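PDB 1FX2: receptor-type adenylate cyclase GRESAG 4.1, which converts ATP into cyclic AMP and diphosphate with the help of magnesium, the piece given here being its catalytic domain. Local coordinates for residues L77-E80 and L81-F85; S70-A73 and A74-A78; R46-I49 and G50-K53. All blocks are in the same frame, centred on the assembly; numbering follows the deposited sequence. Where two conformers were deposited one is given.

Contact 1: L77-E80 and L81-F85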
loop_
_atom_site.group_PDB
_atom_site.type_symbol
_atom_site.label_atom_id
_atom_site.label_comp_id
_atom_site.label_asym_id
_atom_site.label_seq_id
_atom_site.Cartn_x
_atom_site.Cartn_y
_atom_site.Cartn_z
ATOM N N LEU A 77 -16.572 -6.138 -9.930
ATOM C CA LEU A 77 -17.276 -7.378 -9.479
ATOM C C LEU A 77 -17.205 -7.412 -7.926
ATOM O O LEU A 77 -18.196 -7.760 -7.277
ATOM C CB LEU A 77 -16.556 -8.631 -10.083
ATOM C CG LEU A 77 -17.247 -9.946 -9.779
ATOM C CD1 LEU A 77 -16.845 -10.887 -10.915
ATOM C CD2 LEU A 77 -16.682 -10.557 -8.493
ATOM N N ALA A 78 -16.039 -7.186 -7.341
ATOM C CA ALA A 78 -15.898 -7.300 -5.871
ATOM C C ALA A 78 -16.734 -6.270 -5.169
ATOM O O ALA A 78 -17.364 -6.597 -4.154
ATOM C CB ALA A 78 -14.388 -7.152 -5.517
ATOM N N GLN A 79 -16.791 -5.056 -5.692
ATOM C CA GLN A 79 -17.637 -4.050 -5.101
ATOM C C GLN A 79 -19.110 -4.484 -5.188
ATOM O O GLN A 79 -19.865 -4.373 -4.180
ATOM C CB GLN A 79 -17.349 -2.746 -5.788
ATOM C CG GLN A 79 -18.196 -1.603 -5.380
ATOM C CD GLN A 79 -17.460 -0.312 -5.767
ATOM O OE1 GLN A 79 -16.675 0.216 -4.985
ATOM N NE2 GLN A 79 -17.635 0.112 -6.995
ATOM N N GLU A 80 -19.555 -4.983 -6.351
ATOM C CA GLU A 80 -20.974 -5.409 -6.495
ATOM C C GLU A 80 -21.331 -6.660 -5.732
ATOM O O GLU A 80 -22.488 -6.953 -5.362
ATOM C CB GLU A 80 -21.360 -5.581 -7.998
ATOM C CG GLU A 80 -21.419 -4.283 -8.736
ATOM C CD GLU A 80 -22.313 -3.231 -8.113
ATOM O OE1 GLU A 80 -23.402 -3.602 -7.592
ATOM O OE2 GLU A 80 -21.979 -2.015 -8.142
ATOM N N LEU A 81 -20.320 -7.417 -5.428
ATOM C CA LEU A 81 -20.549 -8.638 -4.648
ATOM C C LEU A 81 -20.898 -8.104 -3.224
ATOM O O LEU A 81 -21.942 -8.513 -2.655
ATOM C CB LEU A 81 -19.266 -9.473 -4.610
ATOM C CG LEU A 81 -19.410 -10.836 -3.894
ATOM C CD1 LEU A 81 -18.215 -11.750 -4.278
ATOM C CD2 LEU A 81 -19.298 -10.701 -2.350
ATOM N N GLN A 82 -20.137 -7.203 -2.640
ATOM C CA GLN A 82 -20.457 -6.743 -1.303
ATOM C C GLN A 82 -21.817 -6.073 -1.248
ATOM O O GLN A 82 -22.596 -6.320 -0.309
ATOM C CB GLN A 82 -19.380 -5.787 -0.785
ATOM C CG GLN A 82 -17.936 -6.446 -0.671
ATOM C CD GLN A 82 -17.910 -7.537 0.400
ATOM O OE1 GLN A 82 -18.828 -7.612 1.244
ATOM N NE2 GLN A 82 -16.992 -8.456 0.269
ATOM N N LEU A 83 -22.117 -5.221 -2.260
ATOM C CA LEU A 83 -23.394 -4.521 -2.300
ATOM C C LEU A 83 -24.589 -5.467 -2.540
ATOM O O LEU A 83 -25.560 -5.385 -1.776
ATOM C CB LEU A 83 -23.352 -3.420 -3.352
ATOM C CG LEU A 83 -22.315 -2.341 -3.003
ATOM C CD1 LEU A 83 -22.030 -1.513 -4.294
ATOM C CD2 LEU A 83 -22.867 -1.390 -1.926
ATOM N N CYS A 84 -24.564 -6.382 -3.493
ATOM C CA CYS A 84 -25.757 -7.202 -3.622
ATOM C C CYS A 84 -25.933 -8.188 -2.481
ATOM O O CYS A 84 -27.071 -8.666 -2.186
ATOM C CB CYS A 84 -25.859 -7.897 -4.948
ATOM S SG CYS A 84 -24.615 -9.038 -5.241
ATOM N N PHE A 85 -24.840 -8.620 -1.872
ATOM C CA PHE A 85 -25.067 -9.453 -0.694
ATOM C C PHE A 85 -25.724 -8.642 0.411
ATOM O O PHE A 85 -26.629 -9.154 1.138
ATOM C CB PHE A 85 -23.733 -10.037 -0.196
ATOM C CG PHE A 85 -23.356 -11.322 -0.872
ATOM C CD1 PHE A 85 -23.210 -11.403 -2.242
ATOM C CD2 PHE A 85 -23.125 -12.479 -0.084
ATOM C CE1 PHE A 85 -22.808 -12.614 -2.871
ATOM C CE2 PHE A 85 -22.751 -13.682 -0.716
ATOM C CZ PHE A 85 -22.583 -13.725 -2.127
#
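L83 sets its CD1 methyl alongside Q79 CG, one helical turn earlier in helix 71-87. CD1 is 4.0 Å from Q79 CG, and the two side chains run side by side, pointing the same way. In the conformer given, the same methyl also meets the carboxylate of E80, 3.9 Å from OE2. E80 gets there by a bend at chi2 (-54°), which folds its chain so that it crosses L83. E80 was deposited in two conformers, so this touch is less certain than that of Q79. Both are van der Waals contacts.

The backbone supplies the polar bonds. L83 N donates to Q79 O at 3.1 Å. C84 N reaches E80 O at 2.9 Å. Q82 N bonds to A78 O. L81 N has its main bond to L77 O at 2.8 Å and a weak second one to A78 O.

The buried face of this helix carries A78, L81, Q82 and F85. A78 and L81 pack on strand 134-141. Q82 bonds through NE2 to V134 O and through OE1 to R222. Its backbone O bonds to a bound dithiothreitol, probably from the crystallisation liquor; Q82 and F85 both belong to that pocket. The chemistry is therefore split: apolar and amide groups face the sheet and helix 34-51, while on the partly exposed side Q79 lends a methylene and E80 the carboxylate end of its chain to the L83 methyl.

Contact 2: S70-A73 and A74-A78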
loop_
_atom_site.group_PDB
_atom_site.type_symbol
_atom_site.label_atom_id
_atom_site.label_comp_id
_atom_site.label_asym_id
_atom_site.label_seq_id
_atom_site.Cartn_x
_atom_site.Cartn_y
_atom_site.Cartn_z
ATOM N N SER A 70 -9.425 -7.906 -17.275
ATOM C CA SER A 70 -9.481 -6.485 -16.943
ATOM C C SER A 70 -9.362 -6.274 -15.436
ATOM O O SER A 70 -10.193 -6.768 -14.690
ATOM C CB SER A 70 -10.881 -5.937 -17.377
ATOM O OG SER A 70 -11.144 -4.699 -16.783
ATOM N N PRO A 71 -8.445 -5.486 -14.971
ATOM C CA PRO A 71 -8.342 -5.250 -13.536
ATOM C C PRO A 71 -9.576 -4.490 -13.043
ATOM O O PRO A 71 -10.111 -4.796 -11.965
ATOM C CB PRO A 71 -7.084 -4.392 -13.409
ATOM C CG PRO A 71 -6.277 -4.763 -14.625
ATOM C CD PRO A 71 -7.260 -4.935 -15.700
ATOM N N PHE A 72 -10.098 -3.513 -13.802
ATOM C CA PHE A 72 -11.250 -2.715 -13.307
ATOM C C PHE A 72 -12.507 -3.608 -13.247
ATOM O O PHE A 72 -13.296 -3.450 -12.297
ATOM C CB PHE A 72 -11.510 -1.465 -14.199
ATOM C CG PHE A 72 -12.492 -0.476 -13.615
ATOM C CD1 PHE A 72 -12.251 0.091 -12.386
ATOM C CD2 PHE A 72 -13.628 -0.118 -14.327
ATOM C CE1 PHE A 72 -13.167 1.051 -11.879
ATOM C CE2 PHE A 72 -14.515 0.838 -13.798
ATOM C CZ PHE A 72 -14.248 1.374 -12.623
ATOM N N ALA A 73 -12.660 -4.553 -14.162
ATOM C CA ALA A 73 -13.842 -5.389 -14.087
ATOM C C ALA A 73 -13.793 -6.208 -12.825
ATOM O O ALA A 73 -14.844 -6.463 -12.223
ATOM C CB ALA A 73 -13.905 -6.308 -15.324
ATOM N N ALA A 74 -12.625 -6.678 -12.425
ATOM C CA ALA A 74 -12.520 -7.491 -11.227
ATOM C C ALA A 74 -12.870 -6.629 -9.999
ATOM O O ALA A 74 -13.524 -7.102 -9.043
ATOM C CB ALA A 74 -11.096 -7.979 -11.103
ATOM N N VAL A 75 -12.399 -5.387 -9.939
ATOM C CA VAL A 75 -12.692 -4.514 -8.860
ATOM C C VAL A 75 -14.186 -4.210 -8.856
ATOM O O VAL A 75 -14.828 -4.209 -7.747
ATOM C CB VAL A 75 -11.883 -3.207 -9.017
ATOM C CG1 VAL A 75 -12.375 -2.116 -8.080
ATOM C CG2 VAL A 75 -10.462 -3.536 -8.742
ATOM N N GLN A 76 -14.798 -3.964 -10.014
ATOM C CA GLN A 76 -16.247 -3.748 -10.023
ATOM C C GLN A 76 -17.012 -4.941 -9.564
ATOM O O GLN A 76 -18.041 -4.801 -8.820
ATOM C CB GLN A 76 -16.783 -3.403 -11.421
ATOM C CG GLN A 76 -16.148 -2.091 -11.965
ATOM C CD GLN A 76 -16.633 -1.824 -13.397
ATOM O OE1 GLN A 76 -17.475 -0.971 -13.630
ATOM N NE2 GLN A 76 -16.151 -2.626 -14.342
ATOM N N LEU A 77 -16.572 -6.138 -9.930
ATOM C CA LEU A 77 -17.276 -7.378 -9.479
ATOM C C LEU A 77 -17.205 -7.412 -7.926
ATOM O O LEU A 77 -18.196 -7.760 -7.277
ATOM C CB LEU A 77 -16.556 -8.631 -10.083
ATOM C CG LEU A 77 -17.247 -9.946 -9.779
ATOM C CD1 LEU A 77 -16.845 -10.887 -10.915
ATOM C CD2 LEU A 77 -16.682 -10.557 -8.493
ATOM N N ALA A 78 -16.039 -7.186 -7.341
ATOM C CA ALA A 78 -15.898 -7.300 -5.871
ATOM C C ALA A 78 -16.734 -6.270 -5.169
ATOM O O ALA A 78 -17.364 -6.597 -4.154
ATOM C CB ALA A 78 -14.388 -7.152 -5.517
#
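F72, A73 and Q76 bury the most surface here, at the start of helix 71-87. F72 and Q76 stand one turn apart and stack. The Q76 amide lies over the F72 ring, with the two planes 22° apart. Q76 CD is 3.4 Å from F72 CE2. Q76 CG covers the same ring as a CH-pi contact, 3.9 Å from the centroid of F72 and 15° off the ring normal. The Q76 chain is extended beyond CG (chi2 176°), which carries the amide out along the ring. The backbone ties the pair as well: Q76 N donates to F72 O at 2.8 Å.

A73 takes part mainly through its backbone. Its O accepts from L77 N at 2.9 Å, and its N donates to S70 OG at 3.0 Å. The A73 methyl faces S68 on strand 63-68. V75 N bonds to P71 O, while A74 N makes a weak bond to S70 O. On the sheet side, P71 and A74 pack against T14 of strand 13-20.

S70 is the N-cap: its OG accepts from A73 N, and P71 is the first residue of the helix. This is a classic helix start, here leading from strand 63-68 into the helix that packs on the sheet of the class III cyclase catalytic domain.

Contact 3: R46-I49 and G50-K53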
loop_
_atom_site.group_PDB
_atom_site.type_symbol
_atom_site.label_atom_id
_atom_site.label_comp_id
_atom_site.label_asym_id
_atom_site.label_seq_id
_atom_site.Cartn_x
_atom_site.Cartn_y
_atom_site.Cartn_z
ATOM N N ARG A 46 -22.104 -15.871 -9.422
ATOM C CA ARG A 46 -22.054 -16.256 -10.821
ATOM C C ARG A 46 -22.745 -15.271 -11.686
ATOM O O ARG A 46 -22.245 -15.023 -12.827
ATOM C CB ARG A 46 -22.545 -17.664 -10.985
ATOM C CG ARG A 46 -21.583 -18.659 -10.437
ATOM C CD ARG A 46 -22.075 -20.103 -10.456
ATOM N NE ARG A 46 -21.015 -20.979 -10.122
ATOM C CZ ARG A 46 -21.149 -22.125 -9.506
ATOM N NH1 ARG A 46 -22.371 -22.549 -9.058
ATOM N NH2 ARG A 46 -20.140 -22.924 -9.534
ATOM N N SER A 47 -23.807 -14.622 -11.208
ATOM C CA SER A 47 -24.444 -13.576 -11.980
ATOM C C SER A 47 -23.457 -12.440 -12.243
ATOM O O SER A 47 -23.425 -11.841 -13.369
ATOM C CB SER A 47 -25.634 -13.035 -11.218
ATOM O OG SER A 47 -26.215 -11.996 -11.909
ATOM N N LEU A 48 -22.681 -12.080 -11.211
ATOM C CA LEU A 48 -21.686 -11.037 -11.369
ATOM C C LEU A 48 -20.537 -11.446 -12.285
ATOM O O LEU A 48 -19.985 -10.550 -12.999
ATOM C CB LEU A 48 -21.155 -10.636 -9.953
ATOM C CG LEU A 48 -22.273 -10.023 -9.122
ATOM C CD1 LEU A 48 -21.695 -9.716 -7.732
ATOM C CD2 LEU A 48 -22.861 -8.734 -9.762
ATOM N N ILE A 49 -20.082 -12.700 -12.189
ATOM C CA ILE A 49 -18.999 -13.173 -13.065
ATOM C C ILE A 49 -19.448 -12.961 -14.525
ATOM O O ILE A 49 -18.717 -12.396 -15.319
ATOM C CB ILE A 49 -18.679 -14.647 -12.794
ATOM C CG1 ILE A 49 -17.946 -14.776 -11.440
ATOM C CG2 ILE A 49 -17.713 -15.273 -13.895
ATOM C CD1 ILE A 49 -17.808 -16.200 -11.019
ATOM N N GLY A 50 -20.698 -13.249 -14.806
ATOM C CA GLY A 50 -21.162 -13.024 -16.189
ATOM C C GLY A 50 -21.330 -11.560 -16.531
ATOM O O GLY A 50 -20.869 -11.121 -17.601
ATOM N N ARG A 51 -21.861 -10.741 -15.628
ATOM C CA ARG A 51 -22.087 -9.341 -15.849
ATOM C C ARG A 51 -20.771 -8.604 -16.196
ATOM O O ARG A 51 -20.728 -7.624 -16.965
ATOM C CB ARG A 51 -22.692 -8.694 -14.617
ATOM C CG ARG A 51 -22.632 -7.188 -14.708
ATOM C CD ARG A 51 -23.957 -6.582 -14.489
ATOM N NE ARG A 51 -24.434 -6.982 -13.187
ATOM C CZ ARG A 51 -25.588 -6.595 -12.667
ATOM N NH1 ARG A 51 -26.391 -5.791 -13.367
ATOM N NH2 ARG A 51 -25.913 -6.978 -11.438
ATOM N N TYR A 52 -19.732 -8.953 -15.443
ATOM C CA TYR A 52 -18.421 -8.316 -15.605
ATOM C C TYR A 52 -17.478 -9.063 -16.541
ATOM O O TYR A 52 -16.264 -8.729 -16.599
ATOM C CB TYR A 52 -17.775 -7.996 -14.216
ATOM C CG TYR A 52 -18.589 -6.983 -13.525
ATOM C CD1 TYR A 52 -19.509 -7.319 -12.502
ATOM C CD2 TYR A 52 -18.506 -5.681 -13.934
ATOM C CE1 TYR A 52 -20.285 -6.346 -11.933
ATOM C CE2 TYR A 52 -19.284 -4.710 -13.392
ATOM C CZ TYR A 52 -20.180 -5.058 -12.369
ATOM O OH TYR A 52 -20.968 -4.117 -11.747
ATOM N N LYS A 53 -17.998 -10.079 -17.269
ATOM C CA LYS A 53 -17.204 -10.800 -18.304
ATOM C C LYS A 53 -15.939 -11.411 -17.782
ATOM O O LYS A 53 -14.891 -11.408 -18.435
ATOM C CB LYS A 53 -16.885 -9.863 -19.506
ATOM C CG LYS A 53 -18.216 -9.315 -20.085
ATOM C CD LYS A 53 -17.975 -8.382 -21.272
ATOM C CE LYS A 53 -19.292 -8.048 -21.981
ATOM N NZ LYS A 53 -19.764 -6.690 -21.619
#
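L48 CD2 packs on Y52 CE1, an apolar contact, and also lies against the R51 guanidinium. CD2 is 4.1 Å from Y52 CE1, and the two side chains lie side by side, pointing the same way. The same methyl sits at the edge of the R51 guanidinium, in its plane, 3.9 Å from NH2. R51 is bent at chi2 and chi3 (59°), which folds the guanidinium back beside L48. Its CG lies over one face of the Y52 ring, offset toward the rim.

The hydrogen bonds are all backbone bonds of the last turns of helix 34-51. Y52 N donates to L48 O at 2.9 Å. G50 N bonds likewise to R46 O, and R51 N to S47 O. L48 O also has the edge of the Y52 ring close by, with CD1 at 3.3 Å. K53 closes the helix. It has a positive phi of 57° and is the C-prime residue of a Schellman motif, in which K53 N bonds to G50 O and C54 N to I49 O.

Charge pairing reaches beyond the turn: R46 forms a salt bridge with E56 on strand 55-60. I49 packs on F64 and I66 of strand 63-68. L48 and Y52 pack on helix 71-87. The Schellman bonds give the I49 and G50 carbonyls of the last turn partners as the chain turns toward strand 55-60, and L48, R51 and Y52 pack against one another along this turn.

Contacts 2 and 1 follow one another along helix 71-87, overlap at L77 and A78, and have centres about 11 Å apart. Contact 3 ends the neighbouring helix 34-51, with its centre about 11 Å from that of contact 1 and about 10 Å from that of contact 2. Y52 joins all three: its CE2 is 3.4 Å from Q76 CB and its CD1 3.8 Å from L77 CA. L48 CD1 lies 3.5 Å from L81 CA. Contact 1 alone includes residues of the dithiothreitol pocket. The L81 side chain is about 10 Å from those of D19 and D62, the predicted magnesium ligands, and the R46 side chain about 10 Å from that of D62.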